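Local coordinates for CurJ (PDB 5TZ6), which is a polyketide synthase module whose dehydratase domain, here an engineered inactive variant, probably performs a vinylogous dehydration in curacin biosynthesis, at residues E70-I76 and I245-Y251; C221-I225 and W260-C264; E273-I279 and V292-R298. The protein carries 1 engineered substitution. Residues are numbered along the deposited sequence.

How the interactions relate
All three contacts meet in one long antiparallel sheet of the double-hotdog dehydratase. Interactions 1 and 3 pair neighbouring strands through backbone ladders, burying 620 and 638 Å², each with a bulge, a buried apolar face and a face of polar and charged side chains. Interaction 1 couples the two hotdog halves, whereas interaction 3 is a hairpin within the second. Interaction 2 is smaller, 173 Å², wholly buried, and joins helix to sheet by side chains alone. The three interlock: Lys247 O lies 2.9 Å from Ile293 N, Cys264 O 2.8 Å from Asp278 N, and Phe222 CZ packs 3.5 Å from Ile245 CD1.

Interaction 1 of 3, residues E70-I76 and I245-Y251; sequences ECQIEDI and IDKFTFY
Glu70 leads into the strand 71-74, which runs antiparallel to strand 247-250 with axes 4.6 Å apart at 163°. Glu70 CA approaches Phe250 O (3.1 Å) in a CA-H...O contact, while Glu70 CG lies 3.3 Å from Tyr251 O. Cys71, extended at phi/psi -152/171, forms a hydrogen-bonded pair with Phe250: Cys71 N to Phe250 O and Phe250 N to Cys71 O are both 2.9 Å. Gln72 faces Thr249 in a non-hydrogen-bonded pair, CA atoms 4.3 Å apart; its p, t side chain brings OE1 to 3.5 Å from Lys247 CD, and NE2 bonds Ser140 on the adjoining strand. Ile73 repeats the ladder, Ile73 N to Phe248 O at 2.9 Å and Phe248 N to Ile73 O at 2.8 Å. This pairing joins the two halves of the double-hotdog fold, and Cys71, Ile73, Ile76, Ile245, Phe248 and Phe250 share the sheet face where helix 51-65 packs. Glu74, opposite Lys247, places CG 3.9 Å from Lys247 CG; a water donates to Asp246 O (3.1 Å) and, weakly, to Glu74 OE2 (3.3 Å). Asp75 adopts a left-handed 49/54 conformation and, with Ile76, faces Ile245 in a G1 beta bulge; Asp75 N bonds Asp246 O at 3.1 Å. Beyond it, Ile76 N reaches Ile245 O (3.0 Å), Ile245 N reaches Ile76 O (3.2 Å), and Ile76 CD1 packs 3.8 Å from Ile245 CB.

Interaction 2 of 3, residues C221-I225 and W260-C264; sequences CFQSI and WCYTC
This is a buried helix-on-sheet contact: the segment 221-225, on the line of helix 215-223, lies against strand 258-267, as expected of a hotdog fold, in which a central helix is wrapped by the sheet. Residues 221-223 are helical, with Cys221 at phi/psi -57/-47, and Ser224 (-54/-33) and Ile225 (-65/-25) keep similar backbone angles. The segment 260-264 is extended throughout. The CA atoms of Cys221 and Cys261 are 6.7 Å apart and those of Ile225 and Thr263 6.9 Å, so only side chains bridge the gap, burying 173 Å². On the strand, Cys261 (chi1 t) and Thr263 (chi1 m) point toward the helix, while the intervening Tyr262 points away and bonds Glu194 through its OH. On the helical side Ser224 points toward the strand, with Cys221 and Ile225 directed sideways. Cys221 SG (chi1 m) packs 4.1 Å from Cys261 SG, an apolar contact far too long for a disulfide, and Ser224 OG is 3.9 Å from Cys261 SG. Ile225 CG2 meets Thr263 CG2 at 4.3 Å. Phe222, directed away from the strand, meets the ring of Phe295, and the side chain of Ile225 is about 6 Å from the bound hydroxy-methylheptenoic acid. The polar link is a relay: Thr263 OG1 donates to Ser224 OG at 2.8 Å, and Ser224 OG, placed by its p rotamer, donates in turn to Cys221 O at a very short 2.5 Å. Two hydroxyls are thus satisfied within an otherwise apolar interface, tying the strand through Ser224 to a helical carbonyl.

Interaction 3 of 3, residues E273-I279 and V292-R298; sequences EKFKADI and VIGFEGR
Strands 274-279 and 295-298 form the antiparallel arms of a beta hairpin, their axes 4.7 Å apart at 159°. Backbone bonds of 2.9 Å join Phe275 N to Gly297 O, Gly297 N to Phe275 O, Ala277 N to Phe295 O and Phe295 N to Ala277 O; Ile279 N to Val292 O and Val292 N to Ile279 O are 2.8 Å. Between Ala277 and Ile279 a beta bulge shifts the register by one: Gly294 takes phi/psi 73/37, and Asp278 OD1 (chi1 m) accepts a bond from Gly294 N at 2.9 Å. Apolar contacts join Ile279 CB to Val292 CB (3.9 Å) and Ile279 CD1 to Phe295 CG (4.3 Å). On the charged face, Lys274 CE lies over the guanidinium, 3.4 Å from Arg298 NH2, like charges side by side; within its own strand Arg298 NE salt-bridges Glu296 OE1 (2.7 Å), and Phe243 adds a cation-pi contact. Lys276 NZ salt-bridges Asp268. The hairpin fits between strands 239-250 and 258-267, with Phe295 meeting Phe222 of helix 215-223.

Interaction 1 of 3, residues E70-I76 and I245-Y251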
loop_
_atom_site.group_PDB
_atom_site.type_symbol
_atom_site.label_atom_id
_atom_site.label_comp_id
_atom_site.label_asym_id
_atom_site.label_seq_id
_atom_site.Cartn_x
_atom_site.Cartn_y
_atom_site.Cartn_z
ATOM N N GLU A 70 7.264 20.955 -11.834
ATOM C CA GLU A 70 7.594 21.956 -10.828
ATOM C C GLU A 70 6.651 21.819 -9.641
ATOM O O GLU A 70 5.432 21.724 -9.817
ATOM C CB GLU A 70 7.478 23.370 -11.402
ATOM C CG GLU A 70 8.455 23.713 -12.520
ATOM C CD GLU A 70 7.931 23.350 -13.900
ATOM O OE1 GLU A 70 6.731 23.021 -14.024
ATOM O OE2 GLU A 70 8.724 23.402 -14.864
ATOM N N CYS A 71 7.204 21.803 -8.433
ATOM C CA CYS A 71 6.353 21.794 -7.255
ATOM C C CYS A 71 7.077 22.461 -6.094
ATOM O O CYS A 71 8.269 22.767 -6.161
ATOM C CB CYS A 71 5.910 20.376 -6.900
ATOM S SG CYS A 71 7.171 19.421 -6.116
ATOM N N GLN A 72 6.332 22.682 -5.018
ATOM C CA GLN A 72 6.828 23.441 -3.885
ATOM C C GLN A 72 6.347 22.809 -2.591
ATOM O O GLN A 72 5.216 22.313 -2.504
ATOM C CB GLN A 72 6.379 24.904 -3.949
ATOM C CG GLN A 72 4.878 25.091 -3.923
ATOM C CD GLN A 72 4.472 26.543 -4.082
ATOM O OE1 GLN A 72 5.277 27.386 -4.483
ATOM N NE2 GLN A 72 3.212 26.841 -3.780
ATOM N N ILE A 73 7.244 22.809 -1.607
ATOM C CA ILE A 73 6.999 22.321 -0.261
ATOM C C ILE A 73 7.139 23.515 0.670
ATOM O O ILE A 73 8.170 24.192 0.653
ATOM C CB ILE A 73 8.003 21.218 0.114
ATOM C CG1 ILE A 73 8.167 20.250 -1.063
ATOM C CG2 ILE A 73 7.570 20.510 1.398
ATOM C CD1 ILE A 73 9.277 19.240 -0.884
ATOM N N GLU A 74 6.126 23.767 1.486
ATOM C CA GLU A 74 6.082 24.977 2.292
ATOM C C GLU A 74 5.883 24.642 3.762
ATOM O O GLU A 74 5.330 23.596 4.115
ATOM C CB GLU A 74 4.971 25.935 1.834
ATOM C CG GLU A 74 5.241 26.628 0.521
ATOM C CD GLU A 74 4.003 27.302 -0.031
ATOM O OE1 GLU A 74 3.062 26.586 -0.436
ATOM O OE2 GLU A 74 3.959 28.550 -0.037
ATOM N N ASP A 75 6.342 25.556 4.614
ATOM C CA ASP A 75 6.220 25.432 6.062
ATOM C C ASP A 75 6.678 24.057 6.540
ATOM O O ASP A 75 5.954 23.333 7.229
ATOM C CB ASP A 75 4.787 25.724 6.496
ATOM C CG ASP A 75 4.301 27.064 5.986
ATOM O OD1 ASP A 75 5.123 28.004 5.915
ATOM O OD2 ASP A 75 3.105 27.177 5.640
ATOM N N ILE A 76 7.901 23.701 6.154
ATOM C CA ILE A 76 8.496 22.421 6.520
ATOM C C ILE A 76 9.026 22.487 7.945
ATOM O O ILE A 76 9.738 23.431 8.312
ATOM C CB ILE A 76 9.629 22.057 5.547
ATOM C CG1 ILE A 76 9.136 22.096 4.099
ATOM C CG2 ILE A 76 10.230 20.706 5.911
ATOM C CD1 ILE A 76 10.258 22.095 3.088
ATOM N N ILE A 245 11.828 25.429 7.000
ATOM C CA ILE A 245 11.967 25.961 5.647
ATOM C C ILE A 245 10.653 26.613 5.235
ATOM O O ILE A 245 9.598 25.969 5.268
ATOM C CB ILE A 245 12.354 24.862 4.643
ATOM C CG1 ILE A 245 13.787 24.399 4.895
ATOM C CG2 ILE A 245 12.211 25.367 3.225
ATOM C CD1 ILE A 245 14.180 23.179 4.100
ATOM N N ASP A 246 10.707 27.884 4.841
ATOM C CA ASP A 246 9.487 28.548 4.391
ATOM C C ASP A 246 9.010 27.984 3.056
ATOM O O ASP A 246 7.840 27.618 2.917
ATOM C CB ASP A 246 9.693 30.060 4.318
ATOM C CG ASP A 246 9.938 30.678 5.684
ATOM O OD1 ASP A 246 9.450 30.109 6.684
ATOM O OD2 ASP A 246 10.617 31.726 5.761
ATOM N N LYS A 247 9.896 27.892 2.061
ATOM C CA LYS A 247 9.471 27.318 0.789
ATOM C C LYS A 247 10.636 26.691 0.033
ATOM O O LYS A 247 11.661 27.337 -0.184
ATOM C CB LYS A 247 8.800 28.381 -0.085
ATOM C CG LYS A 247 8.328 27.853 -1.428
ATOM C CD LYS A 247 7.407 28.840 -2.105
ATOM C CE LYS A 247 8.142 30.128 -2.419
ATOM N NZ LYS A 247 7.206 31.188 -2.883
ATOM N N PHE A 248 10.454 25.448 -0.400
ATOM C CA PHE A 248 11.408 24.734 -1.238
ATOM C C PHE A 248 10.748 24.438 -2.581
ATOM O O PHE A 248 9.742 23.729 -2.636
ATOM C CB PHE A 248 11.845 23.436 -0.557
ATOM C CG PHE A 248 12.922 22.691 -1.293
ATOM C CD1 PHE A 248 12.657 22.063 -2.498
ATOM C CD2 PHE A 248 14.197 22.592 -0.760
ATOM C CE1 PHE A 248 13.647 21.376 -3.170
ATOM C CE2 PHE A 248 15.194 21.901 -1.424
ATOM C CZ PHE A 248 14.916 21.292 -2.634
ATOM N N THR A 249 11.331 24.934 -3.663
ATOM C CA THR A 249 10.773 24.751 -4.994
ATOM C C THR A 249 11.708 23.900 -5.841
ATOM O O THR A 249 12.900 24.206 -5.966
ATOM C CB THR A 249 10.508 26.093 -5.680
ATOM O OG1 THR A 249 9.715 26.919 -4.820
ATOM C CG2 THR A 249 9.772 25.882 -7.001
ATOM N N PHE A 250 11.158 22.826 -6.396
ATOM C CA PHE A 250 11.826 21.985 -7.373
ATOM C C PHE A 250 11.276 22.331 -8.751
ATOM O O PHE A 250 10.064 22.231 -8.983
ATOM C CB PHE A 250 11.599 20.509 -7.052
ATOM C CG PHE A 250 12.065 19.566 -8.128
ATOM C CD1 PHE A 250 13.419 19.330 -8.340
ATOM C CD2 PHE A 250 11.145 18.914 -8.931
ATOM C CE1 PHE A 250 13.836 18.450 -9.334
ATOM C CE2 PHE A 250 11.556 18.039 -9.927
ATOM C CZ PHE A 250 12.904 17.809 -10.129
ATOM N N TYR A 251 12.163 22.748 -9.655
ATOM C CA TYR A 251 11.795 23.130 -11.016
ATOM C C TYR A 251 11.964 21.975 -12.000
ATOM O O TYR A 251 11.006 21.583 -12.669
ATOM C CB TYR A 251 12.619 24.348 -11.452
ATOM C CG TYR A 251 12.357 25.564 -10.596
ATOM C CD1 TYR A 251 11.304 26.421 -10.883
ATOM C CD2 TYR A 251 13.140 25.837 -9.484
ATOM C CE1 TYR A 251 11.048 27.527 -10.099
ATOM C CE2 TYR A 251 12.893 26.944 -8.688
ATOM C CZ TYR A 251 11.849 27.784 -9.001
ATOM O OH TYR A 251 11.597 28.883 -8.217
HETATM O O HOH W 1 5.763 29.860 2.433
#

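Interaction 2 of 3, residues C221-I225 and W260-C264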
loop_
_atom_site.group_PDB
_atom_site.type_symbol
_atom_site.label_atom_id
_atom_site.label_comp_id
_atom_site.label_asym_id
_atom_site.label_seq_id
_atom_site.Cartn_x
_atom_site.Cartn_y
_atom_site.Cartn_z
ATOM N N CYS A 221 23.304 21.120 -0.418
ATOM C CA CYS A 221 22.795 22.485 -0.457
ATOM C C CYS A 221 22.670 23.054 0.947
ATOM O O CYS A 221 23.102 24.182 1.210
ATOM C CB CYS A 221 21.447 22.531 -1.182
ATOM S SG CYS A 221 21.584 22.412 -2.970
ATOM N N PHE A 222 22.090 22.285 1.873
ATOM C CA PHE A 222 22.046 22.773 3.251
ATOM C C PHE A 222 23.441 22.928 3.858
ATOM O O PHE A 222 23.648 23.800 4.711
ATOM C CB PHE A 222 21.191 21.851 4.118
ATOM C CG PHE A 222 19.759 21.760 3.676
ATOM C CD1 PHE A 222 19.224 22.704 2.812
ATOM C CD2 PHE A 222 18.938 20.742 4.140
ATOM C CE1 PHE A 222 17.907 22.624 2.399
ATOM C CE2 PHE A 222 17.619 20.656 3.739
ATOM C CZ PHE A 222 17.103 21.599 2.865
ATOM N N GLN A 223 24.409 22.108 3.427
ATOM C CA GLN A 223 25.768 22.200 3.957
ATOM C C GLN A 223 26.432 23.505 3.562
ATOM O O GLN A 223 27.348 23.967 4.252
ATOM C CB GLN A 223 26.632 21.045 3.459
ATOM C CG GLN A 223 26.167 19.659 3.819
ATOM C CD GLN A 223 26.923 18.613 3.029
ATOM O OE1 GLN A 223 28.023 18.872 2.550
ATOM N NE2 GLN A 223 26.330 17.436 2.867
ATOM N N SER A 224 26.010 24.098 2.444
ATOM C CA SER A 224 26.643 25.343 2.021
ATOM C C SER A 224 26.617 26.397 3.124
ATOM O O SER A 224 27.552 27.195 3.238
ATOM C CB SER A 224 25.966 25.888 0.763
ATOM O OG SER A 224 24.593 26.157 0.991
ATOM N N ILE A 225 25.574 26.412 3.961
ATOM C CA ILE A 225 25.482 27.480 4.953
ATOM C C ILE A 225 26.621 27.384 5.948
ATOM O O ILE A 225 27.019 28.398 6.533
ATOM C CB ILE A 225 24.134 27.480 5.705
ATOM C CG1 ILE A 225 24.197 26.546 6.912
ATOM C CG2 ILE A 225 22.975 27.127 4.775
ATOM C CD1 ILE A 225 23.562 27.139 8.152
ATOM N N TRP A 260 25.774 24.527 -9.579
ATOM C CA TRP A 260 26.201 25.666 -8.780
ATOM C C TRP A 260 25.170 25.927 -7.693
ATOM O O TRP A 260 23.966 25.822 -7.936
ATOM C CB TRP A 260 26.377 26.920 -9.636
ATOM C CG TRP A 260 27.494 26.835 -10.637
ATOM C CD1 TRP A 260 27.382 26.538 -11.965
ATOM C CD2 TRP A 260 28.890 27.061 -10.396
ATOM N NE1 TRP A 260 28.619 26.561 -12.562
ATOM C CE2 TRP A 260 29.561 26.882 -11.621
ATOM C CE3 TRP A 260 29.636 27.400 -9.262
ATOM C CZ2 TRP A 260 30.939 27.028 -11.745
ATOM C CZ3 TRP A 260 31.001 27.547 -9.387
ATOM C CH2 TRP A 260 31.641 27.359 -10.619
ATOM N N CYS A 261 25.642 26.276 -6.499
ATOM C CA CYS A 261 24.775 26.537 -5.358
ATOM C C CYS A 261 25.137 27.886 -4.751
ATOM O O CYS A 261 26.225 28.044 -4.191
ATOM C CB CYS A 261 24.892 25.432 -4.312
ATOM S SG CYS A 261 23.890 25.761 -2.863
ATOM N N TYR A 262 24.218 28.841 -4.829
ATOM C CA TYR A 262 24.412 30.179 -4.289
ATOM C C TYR A 262 23.575 30.334 -3.030
ATOM O O TYR A 262 22.383 30.028 -3.033
ATOM C CB TYR A 262 24.029 31.238 -5.320
ATOM C CG TYR A 262 24.087 32.663 -4.814
ATOM C CD1 TYR A 262 25.269 33.199 -4.320
ATOM C CD2 TYR A 262 22.963 33.484 -4.864
ATOM C CE1 TYR A 262 25.326 34.504 -3.866
ATOM C CE2 TYR A 262 23.011 34.793 -4.416
ATOM C CZ TYR A 262 24.194 35.297 -3.916
ATOM O OH TYR A 262 24.250 36.597 -3.467
ATOM N N THR A 263 24.201 30.789 -1.954
ATOM C CA THR A 263 23.548 30.910 -0.661
ATOM C C THR A 263 23.847 32.282 -0.087
ATOM O O THR A 263 24.953 32.804 -0.257
ATOM C CB THR A 263 24.029 29.835 0.333
ATOM O OG1 THR A 263 23.717 28.527 -0.163
ATOM C CG2 THR A 263 23.372 30.033 1.691
ATOM N N CYS A 264 22.860 32.874 0.578
ATOM C CA CYS A 264 23.105 34.099 1.329
ATOM C C CYS A 264 22.267 34.071 2.594
ATOM O O CYS A 264 21.198 33.464 2.631
ATOM C CB CYS A 264 22.806 35.359 0.506
ATOM S SG CYS A 264 21.417 35.207 -0.616
#

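Interaction 3 of 3, residues E273-I279 and V292-R298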
loop_
_atom_site.group_PDB
_atom_site.type_symbol
_atom_site.label_atom_id
_atom_site.label_comp_id
_atom_site.label_asym_id
_atom_site.label_seq_id
_atom_site.Cartn_x
_atom_site.Cartn_y
_atom_site.Cartn_z
ATOM N N GLU A 273 21.389 32.085 17.790
ATOM C CA GLU A 273 21.282 30.649 17.610
ATOM C C GLU A 273 20.512 30.270 16.358
ATOM O O GLU A 273 20.434 29.080 16.033
ATOM C CB GLU A 273 20.634 29.997 18.840
ATOM C CG GLU A 273 21.650 29.620 19.907
ATOM C CD GLU A 273 21.083 29.658 21.310
ATOM O OE1 GLU A 273 20.601 30.731 21.732
ATOM O OE2 GLU A 273 21.127 28.613 21.994
ATOM N N LYS A 274 19.931 31.239 15.662
ATOM C CA LYS A 274 19.216 30.996 14.420
ATOM C C LYS A 274 20.038 31.537 13.260
ATOM O O LYS A 274 20.485 32.688 13.293
ATOM C CB LYS A 274 17.849 31.675 14.431
ATOM C CG LYS A 274 16.888 31.152 15.471
ATOM C CD LYS A 274 15.650 32.027 15.512
ATOM C CE LYS A 274 14.556 31.389 16.331
ATOM N NZ LYS A 274 15.094 30.809 17.590
ATOM N N PHE A 275 20.236 30.708 12.244
ATOM C CA PHE A 275 20.853 31.140 11.000
ATOM C C PHE A 275 19.813 31.044 9.894
ATOM O O PHE A 275 19.252 29.964 9.656
ATOM C CB PHE A 275 22.080 30.300 10.657
ATOM C CG PHE A 275 22.926 30.909 9.585
ATOM C CD1 PHE A 275 22.690 30.618 8.255
ATOM C CD2 PHE A 275 23.931 31.806 9.907
ATOM C CE1 PHE A 275 23.456 31.194 7.265
ATOM C CE2 PHE A 275 24.699 32.384 8.923
ATOM C CZ PHE A 275 24.465 32.078 7.600
ATOM N N LYS A 276 19.569 32.167 9.217
ATOM C CA LYS A 276 18.546 32.269 8.183
ATOM C C LYS A 276 19.190 32.567 6.834
ATOM O O LYS A 276 20.093 33.407 6.734
ATOM C CB LYS A 276 17.515 33.346 8.528
ATOM C CG LYS A 276 16.830 33.140 9.872
ATOM C CD LYS A 276 16.053 34.377 10.305
ATOM C CE LYS A 276 15.203 34.083 11.534
ATOM N NZ LYS A 276 14.327 35.230 11.901
ATOM N N ALA A 277 18.716 31.875 5.800
ATOM C CA ALA A 277 19.375 31.898 4.503
ATOM C C ALA A 277 18.381 31.629 3.379
ATOM O O ALA A 277 17.348 30.983 3.576
ATOM C CB ALA A 277 20.492 30.857 4.453
ATOM N N ASP A 278 18.713 32.140 2.196
ATOM C CA ASP A 278 18.095 31.751 0.939
ATOM C C ASP A 278 19.135 31.022 0.098
ATOM O O ASP A 278 20.320 31.392 0.091
ATOM C CB ASP A 278 17.561 32.968 0.177
ATOM C CG ASP A 278 16.352 33.608 0.853
ATOM O OD1 ASP A 278 15.533 32.875 1.446
ATOM O OD2 ASP A 278 16.222 34.849 0.790
ATOM N N ILE A 279 18.686 29.994 -0.620
ATOM C CA ILE A 279 19.564 29.133 -1.398
ATOM C C ILE A 279 18.996 28.967 -2.799
ATOM O O ILE A 279 17.777 28.901 -2.992
ATOM C CB ILE A 279 19.742 27.761 -0.712
ATOM C CG1 ILE A 279 20.127 27.955 0.762
ATOM C CG2 ILE A 279 20.761 26.922 -1.462
ATOM C CD1 ILE A 279 20.046 26.700 1.598
ATOM N N VAL A 292 15.406 27.649 -2.359
ATOM C CA VAL A 292 14.996 27.560 -0.963
ATOM C C VAL A 292 14.883 28.971 -0.417
ATOM O O VAL A 292 15.862 29.729 -0.436
ATOM C CB VAL A 292 15.981 26.739 -0.118
ATOM C CG1 VAL A 292 15.552 26.742 1.351
ATOM C CG2 VAL A 292 16.085 25.329 -0.658
ATOM N N ILE A 293 13.703 29.313 0.087
ATOM C CA ILE A 293 13.421 30.614 0.674
ATOM C C ILE A 293 13.113 30.394 2.145
ATOM O O ILE A 293 12.273 29.552 2.490
ATOM C CB ILE A 293 12.239 31.308 -0.028
ATOM C CG1 ILE A 293 12.573 31.594 -1.491
ATOM C CG2 ILE A 293 11.871 32.601 0.692
ATOM C CD1 ILE A 293 13.621 32.657 -1.674
ATOM N N GLY A 294 13.773 31.160 3.004
ATOM C CA GLY A 294 13.497 31.065 4.423
ATOM C C GLY A 294 14.031 29.810 5.078
ATOM O O GLY A 294 13.353 29.226 5.933
ATOM N N PHE A 295 15.207 29.349 4.664
ATOM C CA PHE A 295 15.865 28.266 5.377
ATOM C C PHE A 295 16.325 28.763 6.739
ATOM O O PHE A 295 17.008 29.786 6.836
ATOM C CB PHE A 295 17.063 27.745 4.586
ATOM C CG PHE A 295 17.831 26.672 5.297
ATOM C CD1 PHE A 295 18.779 27.001 6.255
ATOM C CD2 PHE A 295 17.614 25.336 5.005
ATOM C CE1 PHE A 295 19.484 26.020 6.918
ATOM C CE2 PHE A 295 18.327 24.346 5.662
ATOM C CZ PHE A 295 19.263 24.689 6.619
ATOM N N GLU A 296 15.946 28.052 7.795
ATOM C CA GLU A 296 16.409 28.360 9.140
ATOM C C GLU A 296 17.035 27.115 9.745
ATOM O O GLU A 296 16.377 26.065 9.839
ATOM C CB GLU A 296 15.286 28.866 10.045
ATOM C CG GLU A 296 15.804 29.211 11.443
ATOM C CD GLU A 296 14.737 29.756 12.379
ATOM O OE1 GLU A 296 14.325 29.019 13.301
ATOM O OE2 GLU A 296 14.311 30.916 12.197
ATOM N N GLY A 297 18.305 27.240 10.133
ATOM C CA GLY A 297 18.976 26.246 10.950
ATOM C C GLY A 297 19.142 26.809 12.351
ATOM O O GLY A 297 19.172 28.028 12.545
ATOM N N ARG A 298 19.241 25.923 13.333
ATOM C CA ARG A 298 19.393 26.337 14.720
ATOM C C ARG A 298 20.547 25.586 15.356
ATOM O O ARG A 298 20.723 24.387 15.117
ATOM C CB ARG A 298 18.122 26.102 15.530
ATOM C CG ARG A 298 16.971 26.964 15.094
ATOM C CD ARG A 298 15.880 26.986 16.134
ATOM N NE ARG A 298 14.738 27.773 15.692
ATOM C CZ ARG A 298 13.609 27.887 16.378
ATOM N NH1 ARG A 298 13.473 27.266 17.541
ATOM N NH2 ARG A 298 12.617 28.622 15.902
#